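Local coordinates for Maltose/maltodextrin transport permease homologue (Bdellovibrio bacteriovorus HD100, PDB 6FFL), which binds maltodextrins, here maltotriose, through the solute-binding domain of a fused ABC-transporter permease and probably hands them on for transport, at residues 41-46 against 346-351; 165-170 against 356-361; 214-219 against 231-236. All blocks are in the same frame, centred on the assembly; numbering follows the deposited sequence.

Contact 1 of 3, residues 41-46 against 346-351. With GLC (alpha-D-glucopyranose), chain B.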
loop_
_atom_site.group_PDB
_atom_site.type_symbol
_atom_site.label_atom_id
_atom_site.label_comp_id
_atom_site.label_asym_id
_atom_site.label_seq_id
_atom_site.Cartn_x
_atom_site.Cartn_y
_atom_site.Cartn_z
ATOM N N GLU A 41 -7.443 7.719 -6.937
ATOM C CA GLU A 41 -6.253 6.895 -6.811
ATOM C C GLU A 41 -5.289 7.560 -5.838
ATOM O O GLU A 41 -5.243 8.786 -5.732
ATOM C CB GLU A 41 -5.590 6.694 -8.177
ATOM C CG GLU A 41 -4.564 5.552 -8.189
ATOM C CD GLU A 41 -3.177 5.956 -7.692
ATOM O OE1 GLU A 41 -2.425 5.054 -7.230
ATOM O OE2 GLU A 41 -2.835 7.161 -7.773
ATOM N N THR A 42 -4.525 6.724 -5.120
ATOM C CA THR A 42 -3.682 7.152 -4.002
ATOM C C THR A 42 -2.925 8.462 -4.233
ATOM O O THR A 42 -2.992 9.375 -3.402
ATOM C CB THR A 42 -2.690 6.029 -3.671
ATOM O OG1 THR A 42 -3.412 4.935 -3.094
ATOM C CG2 THR A 42 -1.618 6.507 -2.684
ATOM N N GLU A 43 -2.193 8.568 -5.348
ATOM C CA GLU A 43 -1.436 9.793 -5.619
ATOM C C GLU A 43 -2.361 10.990 -5.787
ATOM O O GLU A 43 -2.121 12.064 -5.220
ATOM C CB GLU A 43 -0.560 9.602 -6.863
ATOM C CG GLU A 43 0.269 8.341 -6.815
ATOM C CD GLU A 43 1.205 8.325 -5.623
ATOM O OE1 GLU A 43 1.248 7.304 -4.913
ATOM O OE2 GLU A 43 1.909 9.335 -5.405
ATOM N N GLU A 44 -3.422 10.833 -6.584
ATOM C CA GLU A 44 -4.338 11.948 -6.813
ATOM C C GLU A 44 -5.127 12.299 -5.558
ATOM O O GLU A 44 -5.484 13.469 -5.354
ATOM C CB GLU A 44 -5.287 11.611 -7.965
ATOM C CG GLU A 44 -6.316 12.687 -8.280
ATOM C CD GLU A 44 -7.321 12.239 -9.335
ATOM O OE1 GLU A 44 -7.026 11.268 -10.070
ATOM O OE2 GLU A 44 -8.407 12.855 -9.426
ATOM N N LEU A 45 -5.430 11.308 -4.717
ATOM C CA LEU A 45 -6.098 11.603 -3.454
ATOM C C LEU A 45 -5.250 12.535 -2.596
ATOM O O LEU A 45 -5.750 13.528 -2.044
ATOM C CB LEU A 45 -6.397 10.305 -2.706
ATOM C CG LEU A 45 -6.977 10.527 -1.306
ATOM C CD1 LEU A 45 -8.448 10.955 -1.374
ATOM C CD2 LEU A 45 -6.831 9.286 -0.492
ATOM N N ARG A 46 -3.954 12.237 -2.484
ATOM C CA ARG A 46 -3.068 13.104 -1.712
ATOM C C ARG A 46 -3.047 14.512 -2.285
ATOM O O ARG A 46 -3.259 15.490 -1.560
ATOM C CB ARG A 46 -1.653 12.525 -1.668
ATOM C CG ARG A 46 -0.655 13.425 -0.922
ATOM C CD ARG A 46 0.772 12.929 -1.086
ATOM N NE ARG A 46 1.231 13.064 -2.469
ATOM C CZ ARG A 46 1.358 12.050 -3.322
ATOM N NH1 ARG A 46 1.054 10.811 -2.948
ATOM N NH2 ARG A 46 1.802 12.280 -4.550
ATOM N N GLU A 346 9.328 13.977 4.988
ATOM C CA GLU A 346 10.504 13.705 4.178
ATOM C C GLU A 346 10.300 12.487 3.285
ATOM O O GLU A 346 10.898 12.409 2.204
ATOM C CB GLU A 346 11.720 13.503 5.083
ATOM C CG GLU A 346 12.271 14.796 5.710
ATOM C CD GLU A 346 11.542 15.269 6.968
ATOM O OE1 GLU A 346 10.535 14.663 7.380
ATOM O OE2 GLU A 346 11.994 16.273 7.561
ATOM N N VAL A 347 9.464 11.535 3.711
ATOM C CA VAL A 347 9.245 10.317 2.929
ATOM C C VAL A 347 8.600 10.647 1.593
ATOM O O VAL A 347 8.849 9.974 0.583
ATOM C CB VAL A 347 8.387 9.317 3.735
ATOM C CG1 VAL A 347 8.043 8.094 2.897
ATOM C CG2 VAL A 347 9.117 8.903 4.985
ATOM N N ARG A 348 7.776 11.692 1.562
ATOM C CA ARG A 348 7.148 12.128 0.321
ATOM C C ARG A 348 8.196 12.510 -0.718
ATOM O O ARG A 348 8.082 12.142 -1.895
ATOM C CB ARG A 348 6.216 13.307 0.622
ATOM C CG ARG A 348 5.630 13.971 -0.591
ATOM C CD ARG A 348 4.440 13.187 -1.095
ATOM N NE ARG A 348 4.775 12.316 -2.222
ATOM C CZ ARG A 348 4.457 11.024 -2.280
ATOM N NH1 ARG A 348 3.821 10.446 -1.274
ATOM N NH2 ARG A 348 4.759 10.321 -3.363
ATOM N N ALA A 349 9.225 13.256 -0.299
ATOM C CA ALA A 349 10.311 13.604 -1.203
ATOM C C ALA A 349 11.037 12.360 -1.698
ATOM O O ALA A 349 11.450 12.296 -2.864
ATOM C CB ALA A 349 11.294 14.543 -0.502
ATOM N N VAL A 350 11.212 11.368 -0.821
ATOM C CA VAL A 350 11.880 10.131 -1.220
ATOM C C VAL A 350 11.069 9.412 -2.289
ATOM O O VAL A 350 11.610 8.998 -3.322
ATOM C CB VAL A 350 12.135 9.225 -0.003
ATOM C CG1 VAL A 350 12.614 7.851 -0.474
ATOM C CG2 VAL A 350 13.183 9.848 0.922
ATOM N N TRP A 351 9.760 9.245 -2.061
ATOM C CA TRP A 351 8.933 8.570 -3.061
ATOM C C TRP A 351 8.974 9.300 -4.397
ATOM O O TRP A 351 9.083 8.677 -5.461
ATOM C CB TRP A 351 7.479 8.484 -2.596
ATOM C CG TRP A 351 7.181 7.583 -1.453
ATOM C CD1 TRP A 351 6.401 7.889 -0.374
ATOM C CD2 TRP A 351 7.593 6.211 -1.278
ATOM N NE1 TRP A 351 6.314 6.799 0.470
ATOM C CE2 TRP A 351 7.035 5.761 -0.062
ATOM C CE3 TRP A 351 8.379 5.323 -2.029
ATOM C CZ2 TRP A 351 7.241 4.471 0.427
ATOM C CZ3 TRP A 351 8.583 4.037 -1.535
ATOM C CH2 TRP A 351 8.013 3.627 -0.323
HETATM C C1 GLC B . 2.691 4.105 -1.303
HETATM C C2 GLC B . 2.593 5.366 -0.441
HETATM C C3 GLC B . 2.467 6.595 -1.348
HETATM C C4 GLC B . 3.638 6.651 -2.312
HETATM C C5 GLC B . 3.725 5.344 -3.113
HETATM C C6 GLC B . 5.016 5.308 -3.925
HETATM O O2 GLC B . 1.479 5.283 0.470
HETATM O O3 GLC B . 2.461 7.799 -0.550
HETATM O O4 GLC B . 3.453 7.759 -3.207
HETATM O O5 GLC B . 3.795 4.242 -2.201
HETATM O O6 GLC B . 5.016 4.233 -4.888
#

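Contact 2 of 3, residues 165-170 against 356-361. With GLC (alpha-D-glucopyranose), chain B; GLC (alpha-D-glucopyranose), chain C.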
loop_
_atom_site.group_PDB
_atom_site.type_symbol
_atom_site.label_atom_id
_atom_site.label_comp_id
_atom_site.label_asym_id
_atom_site.label_seq_id
_atom_site.Cartn_x
_atom_site.Cartn_y
_atom_site.Cartn_z
ATOM N N PHE A 165 6.849 2.031 -4.391
ATOM C CA PHE A 165 6.390 1.125 -3.339
ATOM C C PHE A 165 6.714 -0.323 -3.680
ATOM O O PHE A 165 7.037 -1.119 -2.790
ATOM C CB PHE A 165 4.884 1.297 -3.139
ATOM C CG PHE A 165 4.361 0.725 -1.843
ATOM C CD1 PHE A 165 4.725 1.281 -0.620
ATOM C CD2 PHE A 165 3.484 -0.350 -1.858
ATOM C CE1 PHE A 165 4.214 0.781 0.584
ATOM C CE2 PHE A 165 2.970 -0.870 -0.670
ATOM C CZ PHE A 165 3.346 -0.301 0.560
ATOM N N PHE A 166 6.665 -0.667 -4.965
ATOM C CA PHE A 166 6.812 -2.058 -5.372
ATOM C C PHE A 166 8.268 -2.494 -5.502
ATOM O O PHE A 166 8.537 -3.702 -5.457
ATOM C CB PHE A 166 6.052 -2.284 -6.677
ATOM C CG PHE A 166 4.551 -2.242 -6.513
ATOM C CD1 PHE A 166 3.878 -1.029 -6.391
ATOM C CD2 PHE A 166 3.815 -3.420 -6.465
ATOM C CE1 PHE A 166 2.492 -0.992 -6.227
ATOM C CE2 PHE A 166 2.426 -3.387 -6.304
ATOM C CZ PHE A 166 1.772 -2.176 -6.186
ATOM N N PHE A 167 9.227 -1.569 -5.634
ATOM C CA PHE A 167 10.615 -2.021 -5.530
ATOM C C PHE A 167 11.259 -1.690 -4.190
ATOM O O PHE A 167 12.343 -2.208 -3.899
ATOM C CB PHE A 167 11.473 -1.502 -6.717
ATOM C CG PHE A 167 11.651 -0.005 -6.805
ATOM C CD1 PHE A 167 12.512 0.675 -5.939
ATOM C CD2 PHE A 167 11.025 0.710 -7.816
ATOM C CE1 PHE A 167 12.707 2.052 -6.065
ATOM C CE2 PHE A 167 11.206 2.085 -7.948
ATOM C CZ PHE A 167 12.049 2.758 -7.054
ATOM N N ALA A 168 10.597 -0.895 -3.347
ATOM C CA ALA A 168 11.099 -0.618 -2.004
ATOM C C ALA A 168 11.469 -1.846 -1.176
ATOM O O ALA A 168 12.474 -1.777 -0.448
ATOM C CB ALA A 168 10.057 0.217 -1.245
ATOM N N PRO A 169 10.736 -2.967 -1.208
ATOM C CA PRO A 169 11.129 -4.092 -0.348
ATOM C C PRO A 169 12.515 -4.621 -0.664
ATOM O O PRO A 169 13.180 -5.155 0.234
ATOM C CB PRO A 169 10.046 -5.146 -0.623
ATOM C CG PRO A 169 8.870 -4.367 -1.136
ATOM C CD PRO A 169 9.492 -3.265 -1.949
ATOM N N PHE A 170 12.976 -4.491 -1.909
ATOM C CA PHE A 170 14.280 -5.048 -2.270
ATOM C C PHE A 170 15.438 -4.219 -1.750
ATOM O O PHE A 170 16.539 -4.752 -1.581
ATOM C CB PHE A 170 14.410 -5.177 -3.790
ATOM C CG PHE A 170 13.344 -6.039 -4.407
ATOM C CD1 PHE A 170 13.377 -7.420 -4.261
ATOM C CD2 PHE A 170 12.306 -5.468 -5.119
ATOM C CE1 PHE A 170 12.377 -8.218 -4.810
ATOM C CE2 PHE A 170 11.309 -6.259 -5.673
ATOM C CZ PHE A 170 11.349 -7.632 -5.520
ATOM N N ILE A 356 10.763 9.485 -10.199
ATOM C CA ILE A 356 11.343 10.210 -11.322
ATOM C C ILE A 356 12.581 9.490 -11.842
ATOM O O ILE A 356 12.720 9.251 -13.049
ATOM C CB ILE A 356 11.669 11.654 -10.902
ATOM C CG1 ILE A 356 10.384 12.453 -10.698
ATOM C CG2 ILE A 356 12.591 12.339 -11.935
ATOM C CD1 ILE A 356 10.595 13.697 -9.850
ATOM N N GLN A 357 13.487 9.108 -10.934
ATOM C CA GLN A 357 14.757 8.543 -11.380
ATOM C C GLN A 357 14.574 7.155 -11.983
ATOM O O GLN A 357 15.178 6.848 -13.020
ATOM C CB GLN A 357 15.765 8.508 -10.228
ATOM C CG GLN A 357 16.104 9.873 -9.650
ATOM C CD GLN A 357 16.332 10.940 -10.709
ATOM O OE1 GLN A 357 17.021 10.722 -11.708
ATOM N NE2 GLN A 357 15.758 12.112 -10.484
ATOM N N TYR A 358 13.746 6.294 -11.367
ATOM C CA TYR A 358 13.627 4.948 -11.930
ATOM C C TYR A 358 12.859 4.958 -13.243
ATOM O O TYR A 358 13.097 4.104 -14.102
ATOM C CB TYR A 358 12.980 3.952 -10.955
ATOM C CG TYR A 358 13.377 2.500 -11.290
ATOM C CD1 TYR A 358 14.673 2.206 -11.726
ATOM C CD2 TYR A 358 12.463 1.460 -11.226
ATOM C CE1 TYR A 358 15.065 0.900 -12.038
ATOM C CE2 TYR A 358 12.836 0.155 -11.537
ATOM C CZ TYR A 358 14.140 -0.119 -11.945
ATOM O OH TYR A 358 14.538 -1.409 -12.265
ATOM N N GLN A 359 11.955 5.918 -13.435
ATOM C CA GLN A 359 11.312 6.033 -14.740
ATOM C C GLN A 359 12.349 6.270 -15.825
ATOM O O GLN A 359 12.256 5.705 -16.921
ATOM C CB GLN A 359 10.273 7.159 -14.732
ATOM C CG GLN A 359 9.338 7.166 -15.940
ATOM C CD GLN A 359 9.936 7.856 -17.161
ATOM O OE1 GLN A 359 10.837 8.688 -17.044
ATOM N NE2 GLN A 359 9.438 7.503 -18.345
ATOM N N LYS A 360 13.362 7.086 -15.526
ATOM C CA LYS A 360 14.398 7.366 -16.512
ATOM C C LYS A 360 15.279 6.150 -16.749
ATOM O O LYS A 360 15.739 5.923 -17.873
ATOM C CB LYS A 360 15.247 8.547 -16.051
ATOM C CG LYS A 360 14.508 9.870 -15.996
ATOM C CD LYS A 360 15.419 10.929 -15.375
ATOM C CE LYS A 360 14.783 12.304 -15.373
ATOM N NZ LYS A 360 15.703 13.315 -14.781
ATOM N N VAL A 361 15.557 5.380 -15.694
ATOM C CA VAL A 361 16.305 4.136 -15.857
ATOM C C VAL A 361 15.537 3.175 -16.753
ATOM O O VAL A 361 16.079 2.623 -17.722
ATOM C CB VAL A 361 16.580 3.491 -14.491
ATOM C CG1 VAL A 361 17.285 2.147 -14.685
ATOM C CG2 VAL A 361 17.394 4.404 -13.627
HETATM C C1 GLC B . 2.691 4.105 -1.303
HETATM C C2 GLC B . 2.593 5.366 -0.441
HETATM C C3 GLC B . 2.467 6.595 -1.348
HETATM C C4 GLC B . 3.638 6.651 -2.312
HETATM C C5 GLC B . 3.725 5.344 -3.113
HETATM C C6 GLC B . 5.016 5.308 -3.925
HETATM O O2 GLC B . 1.479 5.283 0.470
HETATM O O3 GLC B . 2.461 7.799 -0.550
HETATM O O4 GLC B . 3.453 7.759 -3.207
HETATM O O5 GLC B . 3.795 4.242 -2.201
HETATM O O6 GLC B . 5.016 4.233 -4.888
HETATM C C1 GLC C . -1.143 0.761 -2.531
HETATM C C2 GLC C . -0.764 1.153 -1.109
HETATM C C3 GLC C . -0.166 2.548 -1.022
HETATM C C4 GLC C . 0.975 2.637 -2.029
HETATM C C5 GLC C . 0.444 2.308 -3.422
HETATM C C6 GLC C . 1.558 2.390 -4.472
HETATM O O2 GLC C . -1.949 1.056 -0.296
HETATM O O3 GLC C . 0.336 2.750 0.311
HETATM O O4 GLC C . 1.490 3.959 -2.047
HETATM O O5 GLC C . -0.041 0.970 -3.406
HETATM O O6 GLC C . 0.983 2.435 -5.797
#

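Contact 3 of 3, residues 214-219 against 231-236. With GLC (alpha-D-glucopyranose), chain D; GLC (alpha-D-glucopyranose), chain C.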
loop_
_atom_site.group_PDB
_atom_site.type_symbol
_atom_site.label_atom_id
_atom_site.label_comp_id
_atom_site.label_asym_id
_atom_site.label_seq_id
_atom_site.Cartn_x
_atom_site.Cartn_y
_atom_site.Cartn_z
ATOM N N CYS A 214 4.224 -2.825 -17.745
ATOM C CA CYS A 214 3.388 -3.523 -16.774
ATOM C C CYS A 214 2.992 -2.522 -15.685
ATOM O O CYS A 214 3.681 -2.399 -14.670
ATOM C CB CYS A 214 4.116 -4.721 -16.197
ATOM S SG CYS A 214 3.078 -5.867 -15.296
ATOM N N ASP A 215 1.884 -1.816 -15.913
ATOM C CA ASP A 215 1.365 -0.944 -14.870
ATOM C C ASP A 215 0.496 -1.767 -13.918
ATOM O O ASP A 215 0.382 -2.991 -14.049
ATOM C CB ASP A 215 0.634 0.257 -15.482
ATOM C CG ASP A 215 -0.632 -0.117 -16.245
ATOM O OD1 ASP A 215 -1.088 -1.278 -16.194
ATOM O OD2 ASP A 215 -1.184 0.782 -16.919
ATOM N N TYR A 216 -0.113 -1.107 -12.930
ATOM C CA TYR A 216 -0.850 -1.857 -11.919
ATOM C C TYR A 216 -1.985 -2.658 -12.544
ATOM O O TYR A 216 -2.146 -3.856 -12.268
ATOM C CB TYR A 216 -1.399 -0.932 -10.832
ATOM C CG TYR A 216 -2.109 -1.724 -9.745
ATOM C CD1 TYR A 216 -1.413 -2.177 -8.626
ATOM C CD2 TYR A 216 -3.463 -2.038 -9.849
ATOM C CE1 TYR A 216 -2.058 -2.916 -7.629
ATOM C CE2 TYR A 216 -4.111 -2.778 -8.868
ATOM C CZ TYR A 216 -3.399 -3.218 -7.765
ATOM O OH TYR A 216 -4.051 -3.946 -6.792
ATOM N N GLU A 217 -2.784 -2.018 -13.398
ATOM C CA GLU A 217 -3.944 -2.711 -13.937
ATOM C C GLU A 217 -3.540 -3.836 -14.878
ATOM O O GLU A 217 -4.249 -4.844 -14.972
ATOM C CB GLU A 217 -4.872 -1.732 -14.660
ATOM C CG GLU A 217 -6.207 -2.356 -15.061
ATOM C CD GLU A 217 -6.805 -3.256 -13.974
ATOM O OE1 GLU A 217 -6.851 -2.839 -12.793
ATOM O OE2 GLU A 217 -7.233 -4.386 -14.308
ATOM N N THR A 218 -2.416 -3.683 -15.577
ATOM C CA THR A 218 -1.953 -4.750 -16.461
ATOM C C THR A 218 -1.561 -5.992 -15.664
ATOM O O THR A 218 -1.951 -7.113 -16.014
ATOM C CB THR A 218 -0.786 -4.248 -17.311
ATOM O OG1 THR A 218 -1.265 -3.239 -18.216
ATOM C CG2 THR A 218 -0.161 -5.397 -18.106
ATOM N N ALA A 219 -0.804 -5.812 -14.574
ATOM C CA ALA A 219 -0.444 -6.953 -13.731
ATOM C C ALA A 219 -1.683 -7.569 -13.100
ATOM O O ALA A 219 -1.817 -8.797 -13.038
ATOM C CB ALA A 219 0.553 -6.530 -12.647
ATOM N N LEU A 231 2.643 -12.977 -9.003
ATOM C CA LEU A 231 2.333 -11.556 -8.911
ATOM C C LEU A 231 2.966 -11.019 -7.639
ATOM O O LEU A 231 3.093 -11.744 -6.651
ATOM C CB LEU A 231 0.806 -11.350 -8.900
ATOM C CG LEU A 231 0.226 -10.045 -8.352
ATOM C CD1 LEU A 231 0.400 -8.959 -9.399
ATOM C CD2 LEU A 231 -1.232 -10.221 -8.020
ATOM N N ILE A 232 3.382 -9.750 -7.653
ATOM C CA ILE A 232 3.681 -9.059 -6.403
ATOM C C ILE A 232 2.611 -7.992 -6.216
ATOM O O ILE A 232 2.427 -7.126 -7.079
ATOM C CB ILE A 232 5.098 -8.463 -6.379
ATOM C CG1 ILE A 232 6.124 -9.600 -6.375
ATOM C CG2 ILE A 232 5.286 -7.600 -5.098
ATOM C CD1 ILE A 232 7.577 -9.127 -6.501
ATOM N N ASN A 233 1.881 -8.077 -5.106
ATOM C CA ASN A 233 0.801 -7.137 -4.842
ATOM C C ASN A 233 0.520 -7.159 -3.346
ATOM O O ASN A 233 1.088 -7.958 -2.595
ATOM C CB ASN A 233 -0.453 -7.488 -5.667
ATOM C CG ASN A 233 -1.326 -6.278 -5.974
ATOM O OD1 ASN A 233 -1.114 -5.184 -5.433
ATOM N ND2 ASN A 233 -2.305 -6.461 -6.860
ATOM N N GLY A 234 -0.366 -6.257 -2.914
ATOM C CA GLY A 234 -0.602 -6.040 -1.503
ATOM C C GLY A 234 -1.876 -6.721 -1.003
ATOM O O GLY A 234 -2.668 -7.258 -1.770
ATOM N N ASP A 235 -2.059 -6.690 0.320
ATOM C CA ASP A 235 -3.221 -7.370 0.894
ATOM C C ASP A 235 -4.541 -6.715 0.483
ATOM O O ASP A 235 -5.591 -7.362 0.569
ATOM C CB ASP A 235 -3.087 -7.475 2.427
ATOM C CG ASP A 235 -3.180 -6.117 3.151
ATOM O OD1 ASP A 235 -2.923 -5.056 2.540
ATOM O OD2 ASP A 235 -3.511 -6.132 4.359
ATOM N N TRP A 236 -4.510 -5.472 -0.023
ATOM C CA TRP A 236 -5.727 -4.849 -0.541
ATOM C C TRP A 236 -6.299 -5.602 -1.735
ATOM O O TRP A 236 -7.467 -5.384 -2.081
ATOM C CB TRP A 236 -5.453 -3.400 -0.980
ATOM C CG TRP A 236 -4.362 -3.326 -2.027
ATOM C CD1 TRP A 236 -4.492 -3.546 -3.371
ATOM C CD2 TRP A 236 -2.967 -3.051 -1.800
ATOM N NE1 TRP A 236 -3.270 -3.420 -3.993
ATOM C CE2 TRP A 236 -2.320 -3.114 -3.053
ATOM C CE3 TRP A 236 -2.210 -2.745 -0.661
ATOM C CZ2 TRP A 236 -0.946 -2.886 -3.198
ATOM C CZ3 TRP A 236 -0.835 -2.523 -0.805
ATOM C CH2 TRP A 236 -0.223 -2.599 -2.062
HETATM C C1 GLC D . -5.877 0.241 -4.702
HETATM C C2 GLC D . -5.756 0.136 -3.177
HETATM C C3 GLC D . -4.569 0.937 -2.661
HETATM C C4 GLC D . -3.293 0.595 -3.432
HETATM C C5 GLC D . -3.533 0.721 -4.942
HETATM C C6 GLC D . -2.316 0.254 -5.740
HETATM O O1 GLC D . -6.251 1.574 -5.057
HETATM O O2 GLC D . -6.929 0.660 -2.548
HETATM O O3 GLC D . -4.421 0.686 -1.247
HETATM O O4 GLC D . -2.260 1.497 -2.988
HETATM O O5 GLC D . -4.636 -0.096 -5.349
HETATM O O6 GLC D . -2.503 0.527 -7.136
HETATM C C1 GLC C . -1.143 0.761 -2.531
HETATM C C2 GLC C . -0.764 1.153 -1.109
HETATM C C3 GLC C . -0.166 2.548 -1.022
HETATM C C4 GLC C . 0.975 2.637 -2.029
HETATM C C5 GLC C . 0.444 2.308 -3.422
HETATM C C6 GLC C . 1.558 2.390 -4.472
HETATM O O2 GLC C . -1.949 1.056 -0.296
HETATM O O3 GLC C . 0.336 2.750 0.311
HETATM O O4 GLC C . 1.490 3.959 -2.047
HETATM O O5 GLC C . -0.041 0.970 -3.406
HETATM O O6 GLC C . 0.983 2.435 -5.797
#

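Contact 1 of 3, residues 41-46 against 346-351
The guanidinium groups of Arg46 and Arg348 lie flat on each other. Their planes are 9° apart, and Arg46 CZ sits 3.4 Å from Arg348 CZ. The two side chains come from opposite directions, one from helix 42-54, the other from helix 346-362. Arg46 has CG anti to its own N (chi1 177°) and runs extended until it bends at chi3, which lays its end along Arg348. Glu43, bent at chi2, meets the end of Arg46. Its OE2 takes NH1 of Arg46 at 3.0 Å and NH2 at 3.1 Å, an end-on grip on one oxygen from one face of the carboxylate. The Glu43 carboxylate and Arg348 guanidinium planes are 61° apart. Their pairing is long and of charges alone, since OE2 lies well out of the guanidinium plane. O4 of the chain B glucose donates to Glu43 OE1 (2.8 Å) and accepts from Arg348 NH2 (2.9 Å), while O3 accepts from Arg348 NH1 at 3.1 Å. Trp351 lays one ring face against C4 and C6 of this glucose. Arg348 NH2 also forms a salt bridge with Asp352, and Glu43 OE2 one with Arg355. The carboxylates probably offset the like charges of the stacked arginines, so that Arg348 can present N-H groups to the glucose hydroxyls.

Contact 2 of 3, residues 165-170 against 356-361
Phe167 and Tyr358 make the direct contact, and it is wholly apolar. Phe167 CE2 lies 3.6 Å from Tyr358 CD2. The ring planes are 69° apart with centroids 5.1 Å from each other, neither a stack nor an edge-to-face pair. The two side chains run side by side with their ends pointing opposite ways. Phe167 holds CG between its backbone N and carbonyl carbon (chi1 64°), which turns the ring toward helix 346-362. Ile200 of helix 191-205 touches both side chains, and Phe197 stacks on Tyr358.

The polar bonds lie at other points. Tyr358 OH is hydrogen-bonded to the backbone O of Phe197. At the start of segment 165-170, Phe165 N donates to O6 of the chain B glucose at 2.9 Å, a fairly straight bond at 158°.

Aromatic rings also meet the sugar. One face of the Phe165 ring takes C4 of the chain C glucose, offset toward the rim, and Phe165 CD1 lies 3.5 Å from C1 of the chain B glucose. Phe166 instead offers its edge, with O6 of the chain C glucose near the ring plane. Aromatic side chains against sugar rings are characteristic of the maltodextrin cleft in periplasmic binding proteins, and the Phe167-Tyr358 pair lies behind that wall.

Contact 3 of 3, residues 214-219 against 231-236
The backbones come nearest at Ala219 and Leu231, whose CA atoms are 7.2 Å apart. Ala219 lies in the first turn of helix 216-224, and Leu231 in the last part of strand 228-234. Asp215 is the N-cap of the helix. Its OD1 accepts from Thr218 N at 2.8 Å and also from Thr218 OG1. The strand pairs with strands 116-121 and 157-158 in a mixed sheet, and the helix packs against it.

Ala219 CB meets Leu231 CD1 at 4.1 Å, an apolar touch between helix and strand. The polar link is at Tyr216, whose CG is anti to the backbone N (chi1 -177°), sending the ring toward the strand end. Tyr216 OH accepts from Asn233 ND2 at 3.1 Å and from Trp236 NE1 at 3.0 Å. The hydroxyl lies in the indole plane and close to the amide plane, and the tyrosine ring and the amide stand 73° apart.

This helix-strand unit belongs to a lobe of the solute-binding protein fold and lines its maltotriose cleft. Tyr216 carries O6 of the chain D glucose over one face, with Tyr216 CD1 3.3 Å from it. Trp236 places one indole face under two sugars. C4 of the chain D glucose is over its centre, and C1 of the chain C glucose lies 3.5 Å from Trp236 CH2. Gly234 CA lies against the opposite face, toward its rim. Asn233 OD1 accepts from Gly234 N at 2.8 Å.

All three contacts have segments that reach the bound maltotriose. Contacts 1 and 2 share helix 346-362, and their centres are 14 Å apart. They touch where Trp351 packs on Phe165 and Ala168, and both reach the chain B glucose. Contact 3 has its centre about 15 Å from that of contact 2. The two meet through Phe165 and Phe166 against Tyr216, Asn233 and Trp236, and share the chain C glucose. Contacts 1 and 3 do not touch. Along the chain, 41-46 comes first, then 165-170, 214-219 and 231-236, and finally 346-351 and 356-361. Segments far apart in sequence thus converge on the sugar, as in other solute-binding proteins.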